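Putative secreted endoglycosylceramidase (Rhodococcus hoagii, PDB 6JYZ) probably hydrolyses the glycosidic bond between a galactose-linked glycan and ceramide, as an endogalactosylceramidase of glycoside hydrolase family 5. Local coordinates at residues A[46-50]-A[51-55]; A[66-69]-A[70-74]; A[204-207]-A[208-211]; A[340-343]-A[344-347]. One frame throughout, in Å; residues are numbered along the deposited sequence.

Overall arrangement
All four contacts are local and lie in the family 5 catalytic barrel, in the chain order 1, 2, 3, 4. Interactions 1 and 2 are neighbours, with centres about 16 Å apart: strand 38-47 runs into the turn of interaction 1, and helix 68-75 of interaction 2 packs back on it, V47 CG2 lying 3.5 Å from M74 CE. Interaction 3 closes helix 193-206, about 22 Å between centres from each of these two. Interaction 4, within helix 336-353, is about 36 Å between centres from interaction 3, on the opposite side of the chain's centre. Interactions 1 and 2 thus share one strand-to-helix connection of the barrel, while 3 and 4 belong to distant parts of it.

Interaction 1: residues A[46-50]-A[51-55]; sequences NVNGL and NDYAS
Y53 and N48 are brought together by their first torsions: N48 has CG between the backbone N and the carbonyl carbon (chi1 74°), while Y53 has CG anti to its carbonyl carbon (chi1 -72°), which carries the phenol back to the asparagine. The two side chains cross at about a right angle, the amide plane turned 65° against the ring. N48 ND2 donates to Y53 OH at 3.1 Å, with the hydroxyl slightly tilted from the amide plane. N48 ND2 also comes within 3.4 Å of Y53 CE2, and N48 CB lies 3.5 Å from Y53 OH, which makes the hydroxyl end of the ring the touching part. A phenylalanine here would probably leave the N48 amide without this acceptor and freer to turn. N48 opens a type I beta turn that ends at N51, closed by N51 N donating to N48 O at 2.9 Å. The turn directs the chain away from strand 38-47, a barrel strand of the (beta/alpha)8 fold of this family, and into the loop toward helix 68-75. Beyond the turn, N51 OD1 receives D52 N at 2.8 Å from above the carbonyl plane, while N51 ND2 is held by D152 and the D52 carboxylate by S89. Water 1 donates to both G49 O (2.8 Å) and N51 O, bridging the backbone on the two sides of L50.

Interaction 2: residues A[66-69]-A[70-74]; sequences LDRT and DFEAM
D67 and D70 meet at the start of helix 68-75, where D70 N donates to D67 O at 2.9 Å and the regular ladder follows with E72 N to R68 O and A73 N to T69 O. D67 is the N-cap and the two aspartates form a capping box: D67 N gives its hydrogen to D70 OD2 at 3.0 Å, on the anti side and somewhat out of the carboxylate plane. In the other direction T69 OG1 meets the syn lone pair of D67 OD1 at 2.6 Å, and T69 N meets the anti lone pair of D67 OD1 at 2.8 Å. These donors, with the positive helix start, probably offset the repulsion between the two carboxylates. D70 OD1 is held in turn by W362 NE1. R68, next along, is extended from CG to NE and reaches one turn on to E72 in a salt bridge: R68 NH1 meets the syn side of E72 OE2 at 2.8 Å, and that oxygen lies at the edge of the guanidinium. On the apolar side, L66 CD1 lies 3.9 Å from F71 CE2, the side chains crossing at about a right angle, while M74 CE sits over one face of the F71 ring, offset toward its rim. F71 rests on A109 and A113 of helix 100-115, and L66 reaches V47 of strand 38-47, wedging this helix start between the two.

Interaction 3: residues A[204-207]-A[208-211]; sequences LAAE and FRNE
A206 O receives R209 NH1 at 2.8 Å, with the oxygen lying at the edge of the guanidinium and close to its plane; the donor is tilted 34° from the carbonyl plane. The arginine reaches it by setting CG between its own backbone N and carbonyl carbon (chi1 67°) and then running extended to NE, which lays R209 CG alongside A206 O at 3.5 Å. A positive group at this carbonyl probably complements the negative end of the helix. The preceding carbonyl is also taken: F208 N donates to A205 O at 3.0 Å. The F208 side chain carries the apolar part. L204 CD1 meets the ring edge in its plane, 3.9 Å from F208 CE2, and L204 O lies at the edge too, 3.6 Å from F208 CD2. E207 O sits over one face of that ring, while the E207 carboxylate is tied by a salt bridge to R107. F208 packs on I106 and V110 of helix 100-115 and on V214 of strand 214-218; an alanine here would probably open a gap between these elements and leave L204 CD1 without its partner. Two type I beta turns, from A206 to R209 and from F208 to E211, overlap at F208 and R209, the second closed by E211 N to F208 O. These turns make the alpha-to-beta connection from helix 193-206 to strand 214-218 in the (beta/alpha)8 barrel.

Interaction 4: residues A[340-343]-A[344-347]; sequences AGQV and RRFV
V347 N donates to V343 O at 2.9 Å, and three more i to i+4 helix bonds join the two halves: R344 N to A340 O, R345 N to G341 O and F346 N to Q342 O. Outside the backbone, Q342 and R345 lie side by side, pointing the same way, with amide and guanidinium planes 52° apart. R345 NH1 is 2.8 Å from Q342 OE1, and water 3 accepts from both Q342 NE2 at 2.8 Å and R345 NH1 at 3.2 Å, in the plane of the guanidinium at its edge. A bend at chi3 (61°) brings the arginine head round to the glutamine, while R345 CG lies against G341 O at 3.3 Å. The chief partner of the head is elsewhere: R345 NH2 makes a salt bridge to E308 and also binds Q296. On the buried side of helix 336-353, V343 packs on W330 and on F401 of helix 399-405. F346, whose CG stands anti to the backbone N, sends its ring away from 340-343 to stack on W330 and meet F311 edge-to-face. The helix thus has a polar side and an aromatic one, and the R345 charge is probably balanced by E308, while water 3 takes a hydrogen bond from its NH1 and the neutral glutamine amide lies close by.

Interaction 1: residues A[46-50]-A[51-55]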
ATOM      1  N   ASN A  46       5.266  -1.016   1.710  1.00  8.71           N
ATOM      2  CA  ASN A  46       4.620  -2.282   1.372  1.00  9.45           C
ATOM      3  C   ASN A  46       5.507  -3.468   1.806  1.00  9.61           C
ATOM      4  O   ASN A  46       6.722  -3.478   1.559  1.00 10.46           O
ATOM      5  CB  ASN A  46       4.386  -2.368  -0.136  1.00  9.00           C
ATOM      6  CG  ASN A  46       3.229  -1.499  -0.566  1.00  8.76           C
ATOM      7  OD1 ASN A  46       2.088  -2.000  -0.618  1.00  9.23           O
ATOM      8  ND2 ASN A  46       3.445  -0.220  -0.839  1.00  9.41           N
ATOM      9  N   VAL A  47       4.843  -4.463   2.400  1.00  9.67           N
ATOM     10  CA  VAL A  47       5.526  -5.670   2.893  1.00  9.92           C
ATOM     11  C   VAL A  47       4.761  -6.893   2.370  1.00  8.78           C
ATOM     12  O   VAL A  47       3.591  -7.056   2.747  1.00 10.07           O
ATOM     13  CB  VAL A  47       5.537  -5.638   4.434  1.00 12.14           C
ATOM     14  CG1 VAL A  47       6.016  -6.972   5.003  1.00 14.02           C
ATOM     15  CG2 VAL A  47       6.451  -4.476   4.923  1.00 12.51           C
ATOM     16  N   ASN A  48       5.413  -7.686   1.543  1.00  9.20           N
ATOM     17  CA  ASN A  48       4.749  -8.788   0.857  1.00 10.03           C
ATOM     18  C   ASN A  48       5.099 -10.160   1.435  1.00  9.80           C
ATOM     19  O   ASN A  48       4.744 -11.148   0.801  1.00 10.12           O
ATOM     20  CB  ASN A  48       5.035  -8.740  -0.632  1.00 10.21           C
ATOM     21  CG  ASN A  48       6.429  -9.164  -0.961  1.00 10.57           C
ATOM     22  OD1 ASN A  48       7.260  -9.333  -0.060  1.00 12.10           O
ATOM     23  ND2 ASN A  48       6.720  -9.388  -2.249  1.00 12.17           N
ATOM     24  N   GLY A  49       5.711 -10.238   2.623  1.00 10.08           N
ATOM     25  CA  GLY A  49       6.164 -11.549   3.103  1.00 10.65           C
ATOM     26  C   GLY A  49       5.048 -12.550   3.318  1.00 10.79           C
ATOM     27  O   GLY A  49       5.373 -13.756   3.328  1.00 12.17           O
ATOM     28  N   LEU A  50       3.803 -12.143   3.485  1.00 10.29           N
ATOM     29  CA  LEU A  50       2.704 -13.096   3.636  1.00 10.66           C
ATOM     30  C   LEU A  50       1.952 -13.315   2.325  1.00 10.80           C
ATOM     31  O   LEU A  50       0.996 -14.091   2.294  1.00 11.55           O
ATOM     32  CB  LEU A  50       1.705 -12.597   4.675  1.00 11.83           C
ATOM     33  CG  LEU A  50       2.326 -12.306   6.036  1.00 12.07           C
ATOM     34  CD1 LEU A  50       1.200 -11.948   6.979  1.00 14.74           C
ATOM     35  CD2 LEU A  50       3.101 -13.523   6.575  1.00 14.54           C
ATOM     36  N   ASN A  51       2.397 -12.711   1.232  1.00 10.04           N
ATOM     37  CA  ASN A  51       1.686 -12.893  -0.048  1.00 10.36           C
ATOM     38  C   ASN A  51       2.035 -14.264  -0.638  1.00 12.25           C
ATOM     39  O   ASN A  51       3.062 -14.863  -0.312  1.00 12.16           O
ATOM     40  CB  ASN A  51       2.052 -11.697  -0.958  1.00 10.39           C
ATOM     41  CG  ASN A  51       1.005 -11.495  -2.034  1.00 11.47           C
ATOM     42  OD1 ASN A  51       0.010 -12.227  -2.183  1.00 12.69           O
ATOM     43  ND2 ASN A  51       1.209 -10.463  -2.853  1.00 12.29           N
ATOM     44  N   ASP A  52       1.170 -14.724  -1.543  1.00 11.26           N
ATOM     45  CA  ASP A  52       1.220 -16.075  -2.125  1.00 12.05           C
ATOM     46  C   ASP A  52       1.508 -15.914  -3.611  1.00 11.68           C
ATOM     47  O   ASP A  52       0.595 -15.700  -4.421  1.00 13.72           O
ATOM     48  CB  ASP A  52      -0.131 -16.749  -1.869  1.00 12.56           C
ATOM     49  CG  ASP A  52      -0.225 -18.132  -2.475  1.00 14.94           C
ATOM     50  OD1 ASP A  52       0.799 -18.740  -2.771  1.00 18.25           O
ATOM     51  OD2 ASP A  52      -1.384 -18.583  -2.660  1.00 16.08           O
ATOM     52  N   TYR A  53       2.740 -15.967  -4.040  1.00 11.26           N
ATOM     53  CA  TYR A  53       3.089 -15.800  -5.445  1.00 10.59           C
ATOM     54  C   TYR A  53       3.275 -17.151  -6.115  1.00 12.03           C
ATOM     55  O   TYR A  53       3.811 -18.132  -5.523  1.00 13.28           O
ATOM     56  CB  TYR A  53       4.440 -15.097  -5.544  1.00 11.51           C
ATOM     57  CG  TYR A  53       4.401 -13.647  -5.163  1.00 11.05           C
ATOM     58  CD1 TYR A  53       3.905 -12.679  -6.019  1.00 12.10           C
ATOM     59  CD2 TYR A  53       4.812 -13.222  -3.905  1.00 13.04           C
ATOM     60  CE1 TYR A  53       3.848 -11.329  -5.666  1.00 12.42           C
ATOM     61  CE2 TYR A  53       4.774 -11.872  -3.513  1.00 12.80           C
ATOM     62  CZ  TYR A  53       4.268 -10.952  -4.404  1.00 12.51           C
ATOM     63  OH  TYR A  53       4.198  -9.654  -3.955  1.00 13.79           O
ATOM     64  N   ALA A  54       2.966 -17.207  -7.401  1.00 10.77           N
ATOM     65  CA  ALA A  54       3.395 -18.338  -8.238  1.00 11.40           C
ATOM     66  C   ALA A  54       4.926 -18.372  -8.202  1.00 12.66           C
ATOM     67  O   ALA A  54       5.593 -17.334  -8.272  1.00 12.29           O
ATOM     68  CB  ALA A  54       2.950 -18.061  -9.658  1.00 11.57           C
ATOM     69  N   SER A  55       5.425 -19.636  -8.230  1.00 14.18           N
ATOM     70  CA  SER A  55       6.858 -19.839  -8.272  1.00 14.95           C
ATOM     71  C   SER A  55       7.417 -19.820  -9.691  1.00 14.18           C
ATOM     72  O   SER A  55       8.607 -19.587  -9.877  1.00 15.51           O
ATOM     73  CB  SER A  55       7.276 -21.096  -7.516  1.00 20.33           C
ATOM     74  OG  SER A  55       6.794 -22.189  -8.253  1.00 28.02           O
TER
HETATM   75  O   HOH W   1       4.281 -16.033   2.188  1.00 21.79           O

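Interaction 2: residues A[66-69]-A[70-74]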
ATOM      1  N   LEU A  66       9.698 -13.130   6.975  1.00 15.61           N
ATOM      2  CA  LEU A  66       9.141 -11.956   7.628  1.00 14.56           C
ATOM      3  C   LEU A  66       8.977 -12.255   9.101  1.00 15.66           C
ATOM      4  O   LEU A  66       8.293 -13.196   9.465  1.00 17.22           O
ATOM      5  CB  LEU A  66       7.761 -11.607   7.036  1.00 14.80           C
ATOM      6  CG  LEU A  66       7.071 -10.404   7.670  1.00 14.02           C
ATOM      7  CD1 LEU A  66       7.838  -9.120   7.375  1.00 15.79           C
ATOM      8  CD2 LEU A  66       5.638 -10.267   7.124  1.00 16.97           C
ATOM      9  N   ASP A  67       9.623 -11.452   9.943  1.00 15.22           N
ATOM     10  CA  ASP A  67       9.475 -11.659  11.373  1.00 16.82           C
ATOM     11  C   ASP A  67       9.658 -10.309  12.053  1.00 15.62           C
ATOM     12  O   ASP A  67       9.789  -9.246  11.397  1.00 14.54           O
ATOM     13  CB  ASP A  67      10.438 -12.744  11.886  1.00 18.87           C
ATOM     14  CG  ASP A  67      11.882 -12.357  11.630  1.00 22.17           C
ATOM     15  OD1 ASP A  67      12.293 -11.203  11.864  1.00 20.11           O
ATOM     16  OD2 ASP A  67      12.634 -13.206  11.035  1.00 29.99           O
ATOM     17  N   ARG A  68       9.759 -10.329  13.390  1.00 14.61           N
ATOM     18  CA  ARG A  68       9.731  -9.091  14.133  1.00 14.70           C
ATOM     19  C   ARG A  68      10.935  -8.232  13.777  1.00 14.97           C
ATOM     20  O   ARG A  68      10.826  -7.005  13.876  1.00 14.69           O
ATOM     21  CB  ARG A  68       9.701  -9.408  15.647  1.00 18.23           C
ATOM     22  CG  ARG A  68      11.015  -9.979  16.167  1.00 24.35           C
ATOM     23  CD  ARG A  68      10.917  -9.955  17.704  1.00 36.08           C
ATOM     24  NE  ARG A  68      11.963 -10.748  18.354  1.00 46.87           N
ATOM     25  CZ  ARG A  68      13.236 -10.372  18.542  1.00 57.63           C
ATOM     26  NH1 ARG A  68      13.676  -9.201  18.100  1.00 48.94           N
ATOM     27  NH2 ARG A  68      14.073 -11.188  19.173  1.00 61.54           N
ATOM     28  N   THR A  69      12.048  -8.818  13.350  1.00 14.64           N
ATOM     29  CA  THR A  69      13.226  -8.035  13.057  1.00 16.64           C
ATOM     30  C   THR A  69      12.962  -7.118  11.854  1.00 16.02           C
ATOM     31  O   THR A  69      13.590  -6.068  11.732  1.00 15.70           O
ATOM     32  CB  THR A  69      14.477  -8.891  12.814  1.00 18.65           C
ATOM     33  OG1 THR A  69      14.412  -9.638  11.584  1.00 20.14           O
ATOM     34  CG2 THR A  69      14.770  -9.813  13.994  1.00 21.79           C
ATOM     35  N   ASP A  70      12.103  -7.519  10.911  1.00 13.66           N
ATOM     36  CA  ASP A  70      11.793  -6.638   9.784  1.00 13.57           C
ATOM     37  C   ASP A  70      11.067  -5.402  10.286  1.00 13.01           C
ATOM     38  O   ASP A  70      11.343  -4.303   9.827  1.00 12.55           O
ATOM     39  CB  ASP A  70      10.842  -7.350   8.818  1.00 15.95           C
ATOM     40  CG  ASP A  70      11.549  -8.404   8.046  1.00 20.26           C
ATOM     41  OD1 ASP A  70      12.100  -7.988   6.967  1.00 21.41           O
ATOM     42  OD2 ASP A  70      11.542  -9.599   8.479  1.00 18.02           O
ATOM     43  N   PHE A  71      10.126  -5.575  11.224  1.00 11.84           N
ATOM     44  CA  PHE A  71       9.379  -4.434  11.747  1.00 12.24           C
ATOM     45  C   PHE A  71      10.288  -3.543  12.600  1.00 12.00           C
ATOM     46  O   PHE A  71      10.133  -2.314  12.599  1.00 12.49           O
ATOM     47  CB  PHE A  71       8.154  -4.921  12.519  1.00 12.41           C
ATOM     48  CG  PHE A  71       7.177  -5.627  11.591  1.00 12.01           C
ATOM     49  CD1 PHE A  71       6.350  -4.855  10.783  1.00 11.83           C
ATOM     50  CD2 PHE A  71       7.109  -7.010  11.481  1.00 14.27           C
ATOM     51  CE1 PHE A  71       5.481  -5.479   9.881  1.00 13.85           C
ATOM     52  CE2 PHE A  71       6.246  -7.638  10.571  1.00 14.14           C
ATOM     53  CZ  PHE A  71       5.446  -6.844   9.763  1.00 14.13           C
ATOM     54  N   GLU A  72      11.290  -4.117  13.303  1.00 12.25           N
ATOM     55  CA  GLU A  72      12.253  -3.277  14.020  1.00 12.74           C
ATOM     56  C   GLU A  72      13.035  -2.464  13.003  1.00 12.85           C
ATOM     57  O   GLU A  72      13.300  -1.268  13.228  1.00 13.59           O
ATOM     58  CB  GLU A  72      13.178  -4.209  14.835  1.00 14.68           C
ATOM     59  CG  GLU A  72      12.404  -4.928  15.935  1.00 17.68           C
ATOM     60  CD  GLU A  72      13.142  -6.132  16.572  1.00 23.42           C
ATOM     61  OE1 GLU A  72      14.314  -6.346  16.190  1.00 28.56           O
ATOM     62  OE2 GLU A  72      12.542  -6.769  17.459  1.00 28.73           O
ATOM     63  N   ALA A  73      13.439  -3.045  11.871  1.00 13.01           N
ATOM     64  CA  ALA A  73      14.162  -2.331  10.855  1.00 12.62           C
ATOM     65  C   ALA A  73      13.316  -1.215  10.243  1.00 12.52           C
ATOM     66  O   ALA A  73      13.831  -0.146   9.869  1.00 13.88           O
ATOM     67  CB  ALA A  73      14.722  -3.259   9.812  1.00 13.55           C
ATOM     68  N   MET A  74      12.004  -1.473  10.033  1.00 11.91           N
ATOM     69  CA  MET A  74      11.122  -0.415   9.487  1.00 12.92           C
ATOM     70  C   MET A  74      11.049   0.740  10.464  1.00 12.08           C
ATOM     71  O   MET A  74      11.095   1.911  10.021  1.00 12.29           O
ATOM     72  CB  MET A  74       9.709  -0.969   9.307  1.00 12.80           C
ATOM     73  CG  MET A  74       9.685  -1.994   8.161  1.00 14.29           C
ATOM     74  SD  MET A  74       8.015  -2.826   8.138  1.00 15.74           S
ATOM     75  CE  MET A  74       8.543  -4.481   7.698  1.00 18.71           C
TER
HETATM   76  O   HOH W   2      13.453 -11.706   8.573  1.00 36.51           O

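Interaction 3: residues A[204-207]-A[208-211]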
ATOM      1  N   LEU A 204     -12.354 -11.660   7.591  1.00 10.04           N
ATOM      2  CA  LEU A 204     -11.086 -11.085   8.037  1.00 10.10           C
ATOM      3  C   LEU A 204     -11.305  -9.851   8.876  1.00 10.09           C
ATOM      4  O   LEU A 204     -10.590  -9.686   9.896  1.00 11.01           O
ATOM      5  CB  LEU A 204     -10.229 -10.792   6.791  1.00 10.98           C
ATOM      6  CG  LEU A 204      -8.832 -10.254   7.115  1.00 10.73           C
ATOM      7  CD1 LEU A 204      -8.041 -11.251   7.974  1.00 12.64           C
ATOM      8  CD2 LEU A 204      -8.075  -9.933   5.848  1.00 12.09           C
ATOM      9  N   ALA A 205     -12.263  -8.991   8.519  1.00 10.27           N
ATOM     10  CA  ALA A 205     -12.479  -7.819   9.354  1.00 10.47           C
ATOM     11  C   ALA A 205     -12.906  -8.248  10.744  1.00 11.75           C
ATOM     12  O   ALA A 205     -12.561  -7.574  11.733  1.00 12.08           O
ATOM     13  CB  ALA A 205     -13.547  -6.925   8.719  1.00 12.40           C
ATOM     14  N   ALA A 206     -13.733  -9.263  10.855  1.00 10.71           N
ATOM     15  CA  ALA A 206     -14.146  -9.738  12.175  1.00 10.84           C
ATOM     16  C   ALA A 206     -12.921 -10.102  13.031  1.00 11.12           C
ATOM     17  O   ALA A 206     -12.985  -9.879  14.264  1.00 13.72           O
ATOM     18  CB  ALA A 206     -15.124 -10.922  12.067  1.00 12.28           C
ATOM     19  N   GLU A 207     -11.861 -10.612  12.457  1.00 11.22           N
ATOM     20  CA  GLU A 207     -10.664 -11.016  13.186  1.00 11.69           C
ATOM     21  C   GLU A 207      -9.894  -9.862  13.746  1.00 11.72           C
ATOM     22  O   GLU A 207      -8.994 -10.094  14.591  1.00 13.91           O
ATOM     23  CB  GLU A 207      -9.784 -11.825  12.229  1.00 11.95           C
ATOM     24  CG  GLU A 207     -10.359 -13.126  11.749  1.00 13.58           C
ATOM     25  CD  GLU A 207     -10.494 -14.173  12.801  1.00 16.70           C
ATOM     26  OE1 GLU A 207      -9.701 -14.253  13.734  1.00 17.84           O
ATOM     27  OE2 GLU A 207     -11.437 -14.963  12.677  1.00 20.15           O
ATOM     28  N   PHE A 208     -10.189  -8.615  13.319  1.00 11.10           N
ATOM     29  CA  PHE A 208      -9.440  -7.450  13.758  1.00 10.75           C
ATOM     30  C   PHE A 208     -10.359  -6.341  14.208  1.00 11.00           C
ATOM     31  O   PHE A 208      -9.898  -5.197  14.385  1.00 11.72           O
ATOM     32  CB  PHE A 208      -8.489  -6.996  12.635  1.00 10.92           C
ATOM     33  CG  PHE A 208      -7.384  -7.968  12.395  1.00 11.13           C
ATOM     34  CD1 PHE A 208      -6.303  -8.050  13.308  1.00 11.36           C
ATOM     35  CD2 PHE A 208      -7.436  -8.878  11.356  1.00 11.51           C
ATOM     36  CE1 PHE A 208      -5.307  -8.995  13.109  1.00 11.19           C
ATOM     37  CE2 PHE A 208      -6.461  -9.832  11.187  1.00 11.97           C
ATOM     38  CZ  PHE A 208      -5.384  -9.903  12.077  1.00 11.46           C
ATOM     39  N   ARG A 209     -11.620  -6.642  14.477  1.00 11.50           N
ATOM     40  CA  ARG A 209     -12.610  -5.612  14.698  1.00 11.55           C
ATOM     41  C   ARG A 209     -12.361  -4.753  15.957  1.00 12.42           C
ATOM     42  O   ARG A 209     -12.903  -3.626  16.014  1.00 13.45           O
ATOM     43  CB  ARG A 209     -14.042  -6.187  14.706  1.00 12.44           C
ATOM     44  CG  ARG A 209     -14.310  -7.097  15.896  1.00 13.75           C
ATOM     45  CD  ARG A 209     -15.673  -7.708  15.648  1.00 16.14           C
ATOM     46  NE  ARG A 209     -16.094  -8.565  16.776  1.00 19.83           N
ATOM     47  CZ  ARG A 209     -15.835  -9.848  16.910  1.00 23.05           C
ATOM     48  NH1 ARG A 209     -14.986 -10.446  16.095  1.00 23.62           N
ATOM     49  NH2 ARG A 209     -16.384 -10.531  17.928  1.00 26.21           N
ATOM     50  N   ASN A 210     -11.574  -5.316  16.906  1.00 11.33           N
ATOM     51  CA  ASN A 210     -11.287  -4.516  18.089  1.00 13.10           C
ATOM     52  C   ASN A 210      -9.824  -4.102  18.155  1.00 14.26           C
ATOM     53  O   ASN A 210      -9.371  -3.670  19.194  1.00 15.01           O
ATOM     54  CB  ASN A 210     -11.705  -5.281  19.389  1.00 14.63           C
ATOM     55  CG  ASN A 210     -13.170  -5.077  19.727  1.00 16.22           C
ATOM     56  OD1 ASN A 210     -13.554  -3.943  19.965  1.00 18.97           O
ATOM     57  ND2 ASN A 210     -13.943  -6.130  19.573  1.00 18.71           N
ATOM     58  N   GLU A 211      -9.082  -4.200  17.048  1.00 12.51           N
ATOM     59  CA  GLU A 211      -7.630  -3.945  17.069  1.00 11.96           C
ATOM     60  C   GLU A 211      -7.329  -2.535  16.537  1.00 12.82           C
ATOM     61  O   GLU A 211      -7.430  -2.296  15.306  1.00 12.06           O
ATOM     62  CB  GLU A 211      -6.971  -4.975  16.136  1.00 12.27           C
ATOM     63  CG  GLU A 211      -5.474  -4.803  16.045  1.00 13.21           C
ATOM     64  CD  GLU A 211      -4.788  -4.670  17.378  1.00 15.51           C
ATOM     65  OE1 GLU A 211      -4.603  -5.718  18.006  1.00 17.63           O
ATOM     66  OE2 GLU A 211      -4.445  -3.563  17.809  1.00 13.90           O
TER

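Interaction 4: residues A[340-343]-A[344-347]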
ATOM      1  N   ALA A 340      17.205   9.631  -7.134  1.00 14.80           N
ATOM      2  CA  ALA A 340      16.933  10.080  -5.782  1.00 15.08           C
ATOM      3  C   ALA A 340      16.300  11.457  -5.770  1.00 14.52           C
ATOM      4  O   ALA A 340      15.522  11.772  -4.881  1.00 14.60           O
ATOM      5  CB  ALA A 340      18.214  10.058  -4.977  1.00 18.07           C
ATOM      6  N   GLY A 341      16.552  12.288  -6.761  1.00 15.00           N
ATOM      7  CA  GLY A 341      15.950  13.611  -6.801  1.00 15.38           C
ATOM      8  C   GLY A 341      14.433  13.564  -7.024  1.00 14.23           C
ATOM      9  O   GLY A 341      13.687  14.411  -6.555  1.00 14.12           O
ATOM     10  N   GLN A 342      13.995  12.542  -7.784  1.00 13.87           N
ATOM     11  CA  GLN A 342      12.559  12.358  -7.958  1.00 13.93           C
ATOM     12  C   GLN A 342      11.939  11.876  -6.641  1.00 11.74           C
ATOM     13  O   GLN A 342      10.880  12.359  -6.294  1.00 11.31           O
ATOM     14  CB  GLN A 342      12.319  11.198  -8.925  1.00 14.60           C
ATOM     15  CG  GLN A 342      13.131  11.240 -10.191  1.00 24.92           C
ATOM     16  CD  GLN A 342      12.421  12.223 -11.004  1.00 23.21           C
ATOM     17  OE1 GLN A 342      12.486  13.405 -10.680  1.00 27.93           O
ATOM     18  NE2 GLN A 342      11.799  11.718 -12.108  1.00 25.41           N
ATOM     19  N   VAL A 343      12.607  10.985  -5.950  1.00 11.62           N
ATOM     20  CA  VAL A 343      12.139  10.546  -4.633  1.00 11.50           C
ATOM     21  C   VAL A 343      12.036  11.728  -3.688  1.00 11.35           C
ATOM     22  O   VAL A 343      11.047  11.904  -2.948  1.00 11.82           O
ATOM     23  CB  VAL A 343      12.989   9.393  -4.085  1.00 11.83           C
ATOM     24  CG1 VAL A 343      12.479   8.983  -2.720  1.00 12.38           C
ATOM     25  CG2 VAL A 343      12.949   8.231  -5.082  1.00 12.48           C
ATOM     26  N   ARG A 344      13.049  12.628  -3.704  1.00 12.01           N
ATOM     27  CA  ARG A 344      13.009  13.814  -2.893  1.00 11.89           C
ATOM     28  C   ARG A 344      11.821  14.691  -3.235  1.00 11.54           C
ATOM     29  O   ARG A 344      11.153  15.183  -2.326  1.00 11.87           O
ATOM     30  CB  ARG A 344      14.365  14.536  -3.088  1.00 13.80           C
ATOM     31  CG  ARG A 344      14.430  15.840  -2.284  1.00 16.20           C
ATOM     32  CD  ARG A 344      15.803  16.497  -2.560  1.00 21.72           C
ATOM     33  NE  ARG A 344      15.907  17.825  -1.997  1.00 34.50           N
ATOM     34  CZ  ARG A 344      17.062  18.478  -1.801  1.00 48.35           C
ATOM     35  NH1 ARG A 344      18.221  17.895  -2.093  1.00 45.62           N
ATOM     36  NH2 ARG A 344      17.042  19.707  -1.299  1.00 43.23           N
ATOM     37  N   ARG A 345      11.576  14.912  -4.520  1.00 11.35           N
ATOM     38  CA  ARG A 345      10.420  15.680  -4.929  1.00 12.19           C
ATOM     39  C   ARG A 345       9.105  15.052  -4.425  1.00 10.81           C
ATOM     40  O   ARG A 345       8.174  15.747  -4.061  1.00 11.31           O
ATOM     41  CB  ARG A 345      10.342  15.787  -6.480  1.00 12.67           C
ATOM     42  CG  ARG A 345      11.381  16.778  -7.031  1.00 16.76           C
ATOM     43  CD  ARG A 345      11.545  16.583  -8.533  1.00 17.76           C
ATOM     44  NE  ARG A 345      10.321  16.828  -9.266  1.00 16.23           N
ATOM     45  CZ  ARG A 345      10.073  16.371 -10.483  1.00 16.51           C
ATOM     46  NH1 ARG A 345      11.054  15.724 -11.124  1.00 20.43           N
ATOM     47  NH2 ARG A 345       8.936  16.640 -11.112  1.00 17.34           N
ATOM     48  N   PHE A 346       9.055  13.690  -4.465  1.00 10.12           N
ATOM     49  CA  PHE A 346       7.850  13.021  -3.982  1.00 10.25           C
ATOM     50  C   PHE A 346       7.576  13.276  -2.493  1.00  9.45           C
ATOM     51  O   PHE A 346       6.487  13.605  -2.123  1.00 10.03           O
ATOM     52  CB  PHE A 346       7.986  11.547  -4.341  1.00 10.48           C
ATOM     53  CG  PHE A 346       6.673  10.819  -4.170  1.00  9.81           C
ATOM     54  CD1 PHE A 346       6.199  10.408  -2.919  1.00 10.17           C
ATOM     55  CD2 PHE A 346       5.880  10.547  -5.292  1.00  9.84           C
ATOM     56  CE1 PHE A 346       4.985   9.763  -2.771  1.00  9.70           C
ATOM     57  CE2 PHE A 346       4.663   9.879  -5.136  1.00 10.04           C
ATOM     58  CZ  PHE A 346       4.215   9.512  -3.885  1.00  9.96           C
ATOM     59  N   VAL A 347       8.645  13.062  -1.694  1.00 10.29           N
ATOM     60  CA  VAL A 347       8.467  13.331  -0.256  1.00 10.30           C
ATOM     61  C   VAL A 347       8.099  14.800   0.014  1.00 10.64           C
ATOM     62  O   VAL A 347       7.228  15.089   0.843  1.00 10.65           O
ATOM     63  CB  VAL A 347       9.712  12.858   0.509  1.00 10.76           C
ATOM     64  CG1 VAL A 347       9.561  13.229   2.007  1.00 12.09           C
ATOM     65  CG2 VAL A 347       9.921  11.370   0.327  1.00 12.13           C
TER
HETATM   66  O   HOH W   3      11.311  13.958 -13.797  1.00 31.56           O